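PDB 7D3U: monovalent Na+/H+ antiporter subunit D from Dietzia sp. DQ12-45-1b, which is a membrane subunit of the Mrp complex, a bacterial sodium/proton antiporter, and probably takes part in its ion transport across the cell membrane. Local coordinates for residues H303-I311 with G326-M334; M139-I149 with V241-I252. All blocks are in the same frame, centred on the assembly; numbering follows the deposited sequence.

Contact 1 of 2, residues H303-I311 with G326-M334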
loop_
_atom_site.group_PDB
_atom_site.type_symbol
_atom_site.label_atom_id
_atom_site.label_comp_id
_atom_site.label_asym_id
_atom_site.label_seq_id
_atom_site.Cartn_x
_atom_site.Cartn_y
_atom_site.Cartn_z
ATOM N N HIS A 303 -10.374 3.322 -2.355
ATOM C CA HIS A 303 -11.036 2.192 -2.997
ATOM C C HIS A 303 -10.179 0.939 -2.924
ATOM O O HIS A 303 -10.701 -0.168 -2.777
ATOM C CB HIS A 303 -11.372 2.524 -4.446
ATOM C CG HIS A 303 -12.723 3.135 -4.620
ATOM N ND1 HIS A 303 -13.026 3.991 -5.655
ATOM C CD2 HIS A 303 -13.853 3.019 -3.884
ATOM C CE1 HIS A 303 -14.285 4.373 -5.552
ATOM N NE2 HIS A 303 -14.810 3.799 -4.485
ATOM N N MET A 304 -8.860 1.094 -3.031
ATOM C CA MET A 304 -7.966 -0.042 -2.858
ATOM C C MET A 304 -8.045 -0.579 -1.439
ATOM O O MET A 304 -7.997 -1.793 -1.225
ATOM C CB MET A 304 -6.535 0.362 -3.199
ATOM C CG MET A 304 -5.577 -0.801 -3.315
ATOM S SD MET A 304 -4.108 -0.349 -4.246
ATOM C CE MET A 304 -3.757 1.243 -3.513
ATOM N N VAL A 305 -8.176 0.311 -0.455
ATOM C CA VAL A 305 -8.358 -0.133 0.928
ATOM C C VAL A 305 -9.641 -0.949 1.058
ATOM O O VAL A 305 -9.663 -2.024 1.676
ATOM C CB VAL A 305 -8.359 1.071 1.885
ATOM C CG1 VAL A 305 -8.833 0.650 3.262
ATOM C CG2 VAL A 305 -6.976 1.684 1.967
ATOM N N SER A 306 -10.729 -0.454 0.467
ATOM C CA SER A 306 -12.006 -1.158 0.566
ATOM C C SER A 306 -11.958 -2.505 -0.146
ATOM O O SER A 306 -12.489 -3.500 0.355
ATOM C CB SER A 306 -13.130 -0.294 -0.003
ATOM O OG SER A 306 -13.228 -0.452 -1.406
ATOM N N GLN A 307 -11.316 -2.564 -1.311
ATOM C CA GLN A 307 -11.210 -3.836 -2.014
ATOM C C GLN A 307 -10.258 -4.791 -1.306
ATOM O O GLN A 307 -10.412 -6.011 -1.421
ATOM C CB GLN A 307 -10.769 -3.614 -3.457
ATOM C CG GLN A 307 -11.695 -2.716 -4.255
ATOM C CD GLN A 307 -13.101 -3.264 -4.355
ATOM O OE1 GLN A 307 -14.049 -2.668 -3.845
ATOM N NE2 GLN A 307 -13.248 -4.398 -5.025
ATOM N N ILE A 308 -9.267 -4.268 -0.581
ATOM C CA ILE A 308 -8.434 -5.123 0.255
ATOM C C ILE A 308 -9.270 -5.734 1.367
ATOM O O ILE A 308 -9.129 -6.918 1.696
ATOM C CB ILE A 308 -7.240 -4.327 0.814
ATOM C CG1 ILE A 308 -6.150 -4.193 -0.246
ATOM C CG2 ILE A 308 -6.690 -4.996 2.056
ATOM C CD1 ILE A 308 -5.713 -5.508 -0.826
ATOM N N GLY A 309 -10.156 -4.936 1.959
ATOM C CA GLY A 309 -11.111 -5.495 2.903
ATOM C C GLY A 309 -12.005 -6.539 2.262
ATOM O O GLY A 309 -12.391 -7.520 2.902
ATOM N N TYR A 310 -12.354 -6.332 0.993
ATOM C CA TYR A 310 -13.147 -7.316 0.259
ATOM C C TYR A 310 -12.401 -8.637 0.120
ATOM O O TYR A 310 -12.955 -9.709 0.381
ATOM C CB TYR A 310 -13.502 -6.776 -1.126
ATOM C CG TYR A 310 -14.896 -6.221 -1.260
ATOM C CD1 TYR A 310 -15.961 -7.045 -1.584
ATOM C CD2 TYR A 310 -15.143 -4.869 -1.091
ATOM C CE1 TYR A 310 -17.232 -6.541 -1.717
ATOM C CE2 TYR A 310 -16.410 -4.357 -1.224
ATOM C CZ TYR A 310 -17.451 -5.196 -1.537
ATOM O OH TYR A 310 -18.718 -4.684 -1.668
ATOM N N ILE A 311 -11.140 -8.574 -0.311
ATOM C CA ILE A 311 -10.373 -9.787 -0.578
ATOM C C ILE A 311 -10.144 -10.569 0.706
ATOM O O ILE A 311 -10.429 -11.769 0.783
ATOM C CB ILE A 311 -9.039 -9.440 -1.260
ATOM C CG1 ILE A 311 -9.285 -8.717 -2.578
ATOM C CG2 ILE A 311 -8.234 -10.694 -1.493
ATOM C CD1 ILE A 311 -8.056 -8.060 -3.127
ATOM N N GLY A 326 -12.243 -15.424 -2.431
ATOM C CA GLY A 326 -11.205 -14.471 -2.076
ATOM C C GLY A 326 -10.044 -14.467 -3.051
ATOM O O GLY A 326 -9.511 -13.407 -3.385
ATOM N N ILE A 327 -9.650 -15.642 -3.540
ATOM C CA ILE A 327 -8.534 -15.707 -4.478
ATOM C C ILE A 327 -8.934 -15.116 -5.824
ATOM O O ILE A 327 -8.167 -14.357 -6.437
ATOM C CB ILE A 327 -8.041 -17.156 -4.617
ATOM C CG1 ILE A 327 -7.398 -17.620 -3.312
ATOM C CG2 ILE A 327 -7.055 -17.276 -5.763
ATOM C CD1 ILE A 327 -7.066 -19.087 -3.291
ATOM N N PHE A 328 -10.133 -15.451 -6.308
ATOM C CA PHE A 328 -10.607 -14.846 -7.547
ATOM C C PHE A 328 -10.732 -13.338 -7.400
ATOM O O PHE A 328 -10.403 -12.588 -8.325
ATOM C CB PHE A 328 -11.944 -15.458 -7.959
ATOM C CG PHE A 328 -12.486 -14.913 -9.248
ATOM C CD1 PHE A 328 -12.127 -15.477 -10.457
ATOM C CD2 PHE A 328 -13.357 -13.841 -9.252
ATOM C CE1 PHE A 328 -12.625 -14.978 -11.642
ATOM C CE2 PHE A 328 -13.855 -13.340 -10.434
ATOM C CZ PHE A 328 -13.489 -13.909 -11.630
ATOM N N TYR A 329 -11.183 -12.872 -6.234
ATOM C CA TYR A 329 -11.301 -11.440 -6.008
ATOM C C TYR A 329 -9.936 -10.774 -5.988
ATOM O O TYR A 329 -9.777 -9.672 -6.510
ATOM C CB TYR A 329 -12.046 -11.172 -4.703
ATOM C CG TYR A 329 -12.901 -9.932 -4.742
ATOM C CD1 TYR A 329 -12.348 -8.697 -5.035
ATOM C CD2 TYR A 329 -14.261 -9.996 -4.485
ATOM C CE1 TYR A 329 -13.122 -7.563 -5.073
ATOM C CE2 TYR A 329 -15.044 -8.866 -4.520
ATOM C CZ TYR A 329 -14.470 -7.652 -4.815
ATOM O OH TYR A 329 -15.249 -6.519 -4.852
ATOM N N LEU A 330 -8.941 -11.426 -5.392
ATOM C CA LEU A 330 -7.586 -10.887 -5.401
ATOM C C LEU A 330 -7.073 -10.732 -6.826
ATOM O O LEU A 330 -6.621 -9.649 -7.232
ATOM C CB LEU A 330 -6.671 -11.804 -4.590
ATOM C CG LEU A 330 -5.200 -11.441 -4.426
ATOM C CD1 LEU A 330 -5.070 -10.135 -3.686
ATOM C CD2 LEU A 330 -4.483 -12.546 -3.681
ATOM N N LEU A 331 -7.144 -11.815 -7.606
ATOM C CA LEU A 331 -6.605 -11.790 -8.962
ATOM C C LEU A 331 -7.367 -10.827 -9.861
ATOM O O LEU A 331 -6.775 -10.228 -10.763
ATOM C CB LEU A 331 -6.621 -13.193 -9.558
ATOM C CG LEU A 331 -5.883 -14.237 -8.727
ATOM C CD1 LEU A 331 -6.062 -15.609 -9.333
ATOM C CD2 LEU A 331 -4.414 -13.882 -8.626
ATOM N N HIS A 332 -8.672 -10.667 -9.639
ATOM C CA HIS A 332 -9.433 -9.705 -10.425
ATOM C C HIS A 332 -9.146 -8.275 -9.990
ATOM O O HIS A 332 -8.983 -7.385 -10.834
ATOM C CB HIS A 332 -10.925 -9.996 -10.310
ATOM C CG HIS A 332 -11.752 -8.774 -10.071
ATOM N ND1 HIS A 332 -12.153 -7.935 -11.087
ATOM C CD2 HIS A 332 -12.252 -8.248 -8.929
ATOM C CE1 HIS A 332 -12.858 -6.941 -10.580
ATOM N NE2 HIS A 332 -12.940 -7.110 -9.273
ATOM N N HIS A 333 -9.085 -8.030 -8.681
ATOM C CA HIS A 333 -8.993 -6.666 -8.193
ATOM C C HIS A 333 -7.626 -6.067 -8.445
ATOM O O HIS A 333 -7.531 -4.867 -8.704
ATOM C CB HIS A 333 -9.303 -6.596 -6.703
ATOM C CG HIS A 333 -8.732 -5.384 -6.039
ATOM N ND1 HIS A 333 -9.003 -4.106 -6.474
ATOM C CD2 HIS A 333 -7.887 -5.254 -4.991
ATOM C CE1 HIS A 333 -8.354 -3.240 -5.716
ATOM N NE2 HIS A 333 -7.672 -3.911 -4.807
ATOM N N MET A 334 -6.554 -6.856 -8.365
ATOM C CA MET A 334 -5.259 -6.251 -8.654
ATOM C C MET A 334 -5.167 -5.856 -10.125
ATOM O O MET A 334 -4.621 -4.796 -10.455
ATOM C CB MET A 334 -4.122 -7.185 -8.235
ATOM C CG MET A 334 -3.833 -8.342 -9.150
ATOM S SD MET A 334 -2.214 -9.039 -8.772
ATOM C CE MET A 334 -2.538 -9.825 -7.202
#
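Gln307 and Tyr329 make the hydrogen bond between residues 303-311 and 326-334. Gln307 NE2 donates a hydrogen bond to Tyr329 OH at 2.9 Å, with an N-H...O angle of 144°, so the bond is somewhat bent and leaves the amide plane slightly. On the tyrosine side the nitrogen lies near the ring plane, at the edge. The glutamine chain folds at chi2 (-60°), which swings its amide back to the phenol while its CB stays over His333.

That CB supplies the first of two CH-pi contacts, lying 3.3 Å from the centroid of the His333 ring and almost straight above its middle. In the second, Tyr310 CB sits 4.2 Å from the Tyr329 ring centroid, displaced toward the rim. The two tyrosine rings are nearly parallel but slid apart, with centroids 5.2 Å from each other; as a result the rings barely overlap, and the Tyr329 hydroxyl is what lies over a face of Tyr310, toward the rim. The phenol of Tyr310 is held elsewhere, by Ala411 O on helix 405-430.

Apolar packing centres on Ile311, a knob in the hole formed by Gly326, Tyr329, Leu330 and His333. Its two branches divide the work: CG2 meets Leu330 CB at 3.6 Å and faces the Gly326 carbonyl, whereas CD1 reaches the edge of the imidazole, 3.4 Å from His333 CD2. Met304 CG touches another part of that edge, 4.0 Å from His333 NE2. His333 is thus packed over one face by glutamine and along its rim by carbons of Ile311 and Met304.

All eight touching residues are buried. With axes 9.4 Å apart and N-to-C directions at 157°, this is an antiparallel hairpin of successive membrane helices, the backbones nearest at Ile311 and Gly326, in the antiporter-like transmembrane fold shared with complex I.

Contact 2 of 2, residues M139-I149 with V241-I252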
loop_
_atom_site.group_PDB
_atom_site.type_symbol
_atom_site.label_atom_id
_atom_site.label_comp_id
_atom_site.label_asym_id
_atom_site.label_seq_id
_atom_site.Cartn_x
_atom_site.Cartn_y
_atom_site.Cartn_z
ATOM N N MET A 139 11.584 -6.277 -1.903
ATOM C CA MET A 139 10.522 -5.653 -2.679
ATOM C C MET A 139 10.288 -4.202 -2.284
ATOM O O MET A 139 9.897 -3.390 -3.129
ATOM C CB MET A 139 9.225 -6.447 -2.510
ATOM C CG MET A 139 8.035 -5.892 -3.263
ATOM S SD MET A 139 6.489 -6.607 -2.680
ATOM C CE MET A 139 6.464 -6.019 -0.991
ATOM N N LEU A 140 10.532 -3.857 -1.019
ATOM C CA LEU A 140 10.217 -2.519 -0.533
ATOM C C LEU A 140 11.326 -1.521 -0.835
ATOM O O LEU A 140 11.045 -0.354 -1.123
ATOM C CB LEU A 140 9.948 -2.557 0.970
ATOM C CG LEU A 140 8.564 -3.029 1.410
ATOM C CD1 LEU A 140 8.464 -3.012 2.924
ATOM C CD2 LEU A 140 7.490 -2.160 0.792
ATOM N N LEU A 141 12.586 -1.945 -0.755
ATOM C CA LEU A 141 13.680 -1.002 -0.970
ATOM C C LEU A 141 13.694 -0.407 -2.374
ATOM O O LEU A 141 13.844 0.822 -2.487
ATOM C CB LEU A 141 15.019 -1.671 -0.638
ATOM C CG LEU A 141 15.409 -1.625 0.837
ATOM C CD1 LEU A 141 14.446 -2.451 1.669
ATOM C CD2 LEU A 141 16.827 -2.121 1.009
ATOM N N PRO A 142 13.558 -1.175 -3.462
ATOM C CA PRO A 142 13.426 -0.538 -4.779
ATOM C C PRO A 142 12.136 0.230 -4.935
ATOM O O PRO A 142 12.058 1.106 -5.802
ATOM C CB PRO A 142 13.489 -1.720 -5.754
ATOM C CG PRO A 142 14.123 -2.812 -4.991
ATOM C CD PRO A 142 13.660 -2.635 -3.590
ATOM N N SER A 143 11.120 -0.074 -4.131
ATOM C CA SER A 143 9.902 0.721 -4.170
ATOM C C SER A 143 10.160 2.138 -3.681
ATOM O O SER A 143 9.586 3.095 -4.207
ATOM C CB SER A 143 8.815 0.058 -3.335
ATOM O OG SER A 143 8.812 -1.344 -3.522
ATOM N N TYR A 144 11.026 2.290 -2.678
ATOM C CA TYR A 144 11.338 3.620 -2.174
ATOM C C TYR A 144 12.103 4.437 -3.204
ATOM O O TYR A 144 11.924 5.657 -3.283
ATOM C CB TYR A 144 12.136 3.521 -0.876
ATOM C CG TYR A 144 11.491 2.658 0.185
ATOM C CD1 TYR A 144 10.116 2.473 0.221
ATOM C CD2 TYR A 144 12.260 2.030 1.154
ATOM C CE1 TYR A 144 9.527 1.686 1.186
ATOM C CE2 TYR A 144 11.679 1.242 2.125
ATOM C CZ TYR A 144 10.313 1.074 2.136
ATOM O OH TYR A 144 9.729 0.289 3.102
ATOM N N GLY A 145 12.956 3.788 -3.997
ATOM C CA GLY A 145 13.631 4.494 -5.069
ATOM C C GLY A 145 12.698 4.889 -6.192
ATOM O O GLY A 145 12.872 5.944 -6.806
ATOM N N LEU A 146 11.692 4.057 -6.474
ATOM C CA LEU A 146 10.728 4.376 -7.519
ATOM C C LEU A 146 9.794 5.507 -7.120
ATOM O O LEU A 146 9.200 6.141 -7.998
ATOM C CB LEU A 146 9.911 3.137 -7.879
ATOM C CG LEU A 146 10.637 2.043 -8.659
ATOM C CD1 LEU A 146 9.701 0.885 -8.940
ATOM C CD2 LEU A 146 11.194 2.605 -9.947
ATOM N N MET A 147 9.648 5.778 -5.823
ATOM C CA MET A 147 8.807 6.884 -5.388
ATOM C C MET A 147 9.426 8.240 -5.685
ATOM O O MET A 147 8.717 9.250 -5.629
ATOM C CB MET A 147 8.512 6.765 -3.894
ATOM C CG MET A 147 7.718 5.529 -3.525
ATOM S SD MET A 147 7.296 5.469 -1.778
ATOM C CE MET A 147 6.206 6.881 -1.659
ATOM N N MET A 148 10.721 8.289 -5.993
ATOM C CA MET A 148 11.373 9.527 -6.391
ATOM C C MET A 148 11.436 9.707 -7.900
ATOM O O MET A 148 11.616 10.836 -8.366
ATOM C CB MET A 148 12.794 9.588 -5.820
ATOM C CG MET A 148 12.858 9.547 -4.304
ATOM S SD MET A 148 12.811 11.181 -3.550
ATOM C CE MET A 148 11.071 11.318 -3.163
ATOM N N ILE A 149 11.298 8.627 -8.666
ATOM C CA ILE A 149 11.279 8.727 -10.121
ATOM C C ILE A 149 9.988 9.407 -10.549
ATOM O O ILE A 149 8.889 8.897 -10.304
ATOM C CB ILE A 149 11.416 7.345 -10.768
ATOM C CG1 ILE A 149 12.766 6.723 -10.423
ATOM C CG2 ILE A 149 11.253 7.450 -12.270
ATOM C CD1 ILE A 149 13.935 7.487 -10.970
ATOM N N VAL A 241 4.283 4.792 -11.076
ATOM C CA VAL A 241 4.777 4.102 -9.889
ATOM C C VAL A 241 3.618 3.627 -9.024
ATOM O O VAL A 241 3.632 2.502 -8.506
ATOM C CB VAL A 241 5.731 5.020 -9.107
ATOM C CG1 VAL A 241 6.413 4.248 -8.005
ATOM C CG2 VAL A 241 6.759 5.618 -10.048
ATOM N N THR A 242 2.593 4.464 -8.858
ATOM C CA THR A 242 1.445 4.047 -8.061
ATOM C C THR A 242 0.659 2.941 -8.750
ATOM O O THR A 242 0.118 2.057 -8.078
ATOM C CB THR A 242 0.537 5.242 -7.760
ATOM O OG1 THR A 242 -0.631 4.789 -7.068
ATOM C CG2 THR A 242 0.118 5.941 -9.037
ATOM N N ALA A 243 0.601 2.960 -10.082
ATOM C CA ALA A 243 -0.068 1.884 -10.803
ATOM C C ALA A 243 0.690 0.573 -10.655
ATOM O O ALA A 243 0.080 -0.496 -10.551
ATOM C CB ALA A 243 -0.217 2.254 -12.275
ATOM N N MET A 244 2.022 0.637 -10.644
ATOM C CA MET A 244 2.807 -0.575 -10.443
ATOM C C MET A 244 2.676 -1.085 -9.014
ATOM O O MET A 244 2.656 -2.299 -8.782
ATOM C CB MET A 244 4.271 -0.316 -10.789
ATOM C CG MET A 244 5.170 -1.519 -10.594
ATOM S SD MET A 244 6.845 -1.206 -11.164
ATOM C CE MET A 244 6.505 -0.457 -12.752
ATOM N N PHE A 245 2.577 -0.177 -8.043
ATOM C CA PHE A 245 2.501 -0.591 -6.647
ATOM C C PHE A 245 1.105 -1.053 -6.256
ATOM O O PHE A 245 0.952 -1.766 -5.258
ATOM C CB PHE A 245 2.927 0.551 -5.725
ATOM C CG PHE A 245 4.386 0.883 -5.799
ATOM C CD1 PHE A 245 5.223 0.228 -6.682
ATOM C CD2 PHE A 245 4.919 1.854 -4.977
ATOM C CE1 PHE A 245 6.561 0.541 -6.747
ATOM C CE2 PHE A 245 6.255 2.171 -5.037
ATOM C CZ PHE A 245 7.075 1.514 -5.926
ATOM N N SER A 246 0.082 -0.651 -7.012
ATOM C CA SER A 246 -1.291 -0.989 -6.658
ATOM C C SER A 246 -1.547 -2.488 -6.643
ATOM O O SER A 246 -2.517 -2.930 -6.017
ATOM C CB SER A 246 -2.255 -0.320 -7.632
ATOM O OG SER A 246 -2.457 -1.133 -8.773
ATOM N N GLY A 247 -0.712 -3.280 -7.306
ATOM C CA GLY A 247 -0.957 -4.704 -7.394
ATOM C C GLY A 247 0.087 -5.576 -6.733
ATOM O O GLY A 247 -0.096 -6.792 -6.635
ATOM N N LEU A 248 1.197 -4.984 -6.291
ATOM C CA LEU A 248 2.309 -5.756 -5.748
ATOM C C LEU A 248 2.309 -5.822 -4.223
ATOM O O LEU A 248 2.168 -6.905 -3.650
ATOM C CB LEU A 248 3.634 -5.178 -6.259
ATOM C CG LEU A 248 3.755 -5.162 -7.781
ATOM C CD1 LEU A 248 5.156 -4.790 -8.199
ATOM C CD2 LEU A 248 3.370 -6.508 -8.359
ATOM N N HIS A 249 2.431 -4.678 -3.551
ATOM C CA HIS A 249 2.792 -4.686 -2.134
ATOM C C HIS A 249 1.641 -5.170 -1.264
ATOM O O HIS A 249 1.757 -6.182 -0.557
ATOM C CB HIS A 249 3.241 -3.288 -1.706
ATOM C CG HIS A 249 4.428 -2.777 -2.459
ATOM N ND1 HIS A 249 5.689 -3.313 -2.315
ATOM C CD2 HIS A 249 4.545 -1.780 -3.366
ATOM C CE1 HIS A 249 6.533 -2.669 -3.099
ATOM N NE2 HIS A 249 5.864 -1.735 -3.747
ATOM N N THR A 250 0.521 -4.446 -1.290
ATOM C CA THR A 250 -0.643 -4.860 -0.516
ATOM C C THR A 250 -1.081 -6.264 -0.902
ATOM O O THR A 250 -1.532 -7.036 -0.053
ATOM C CB THR A 250 -1.786 -3.870 -0.716
ATOM O OG1 THR A 250 -2.121 -3.804 -2.108
ATOM C CG2 THR A 250 -1.381 -2.493 -0.236
ATOM N N LYS A 251 -0.914 -6.630 -2.170
ATOM C CA LYS A 251 -1.349 -7.948 -2.610
ATOM C C LYS A 251 -0.381 -9.042 -2.180
ATOM O O LYS A 251 -0.809 -10.171 -1.918
ATOM C CB LYS A 251 -1.538 -7.955 -4.124
ATOM C CG LYS A 251 -2.907 -7.457 -4.570
ATOM C CD LYS A 251 -3.080 -5.968 -4.327
ATOM C CE LYS A 251 -4.541 -5.574 -4.344
ATOM N NZ LYS A 251 -4.724 -4.136 -4.014
ATOM N N ILE A 252 0.915 -8.735 -2.076
ATOM C CA ILE A 252 1.836 -9.688 -1.464
ATOM C C ILE A 252 1.481 -9.883 0.003
ATOM O O ILE A 252 1.539 -11.001 0.530
ATOM C CB ILE A 252 3.296 -9.229 -1.640
ATOM C CG1 ILE A 252 3.751 -9.424 -3.085
ATOM C CG2 ILE A 252 4.215 -9.988 -0.705
ATOM C CD1 ILE A 252 3.211 -10.664 -3.734
#
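His249 and Met139, the two residues that lose most surface to this contact, lie alongside each other with their side chains running in opposite directions. Met139 extends with CG anti to its backbone N (chi1 180°) and bends only at its last torsion, which brings CE to the rim of the imidazole; SD lies 4.3 Å from the ring centroid, well off the normal, an oblique sulfur-aromatic contact. The same sulfur meets Ile252 CG1 at 3.9 Å. Replacing His249 by an alanine would probably open a gap beside Met139 and let the thioether turn more freely.

Leu146 fills the other end. Its CB packs 3.7 Å from Val241 CG1 and 3.8 Å from Phe245 CZ, while CD1 reaches Met244 SD. Phe245 pushes its CZ end against Ser143 CB at 3.4 Å, and Met147 CG adds a contact at the ring edge.

Both partners are irregular: helix 139-146 kinks at Pro142, whose nitrogen lacks a bond to the preceding turn, and the partner helix is interrupted around Ser246-Leu248 before helix 249-263 continues. Such a kinked helix against an interrupted one, buried near the centre of the subunit, is consistent with the discontinuous transmembrane helices of Mrp and complex I antiporter-like subunits.

In the fold
After four earlier helices (9-23 to 109-125), helix 129-146 supplies the first side of contact 2. The chain then runs through 91 residues, including helices 157-187 and 204-221, before residues 241-252 return to it and close contact 2. Beyond helices 249-263 and 272-292, contact 1 closes over only 14 residues, mostly helical, since helices 296-316 and 320-350 are joined by a short turn. The two contacts follow in series, neither nested nor crossed, with centres about 17 Å apart. They nevertheless meet at Lys251: its NZ lies 3.1 Å from His333 NE2, and Met304 and Leu330 pack on the same lysine. Helix 249-263 therefore joins the kinked helix 129-146 to the later hairpin.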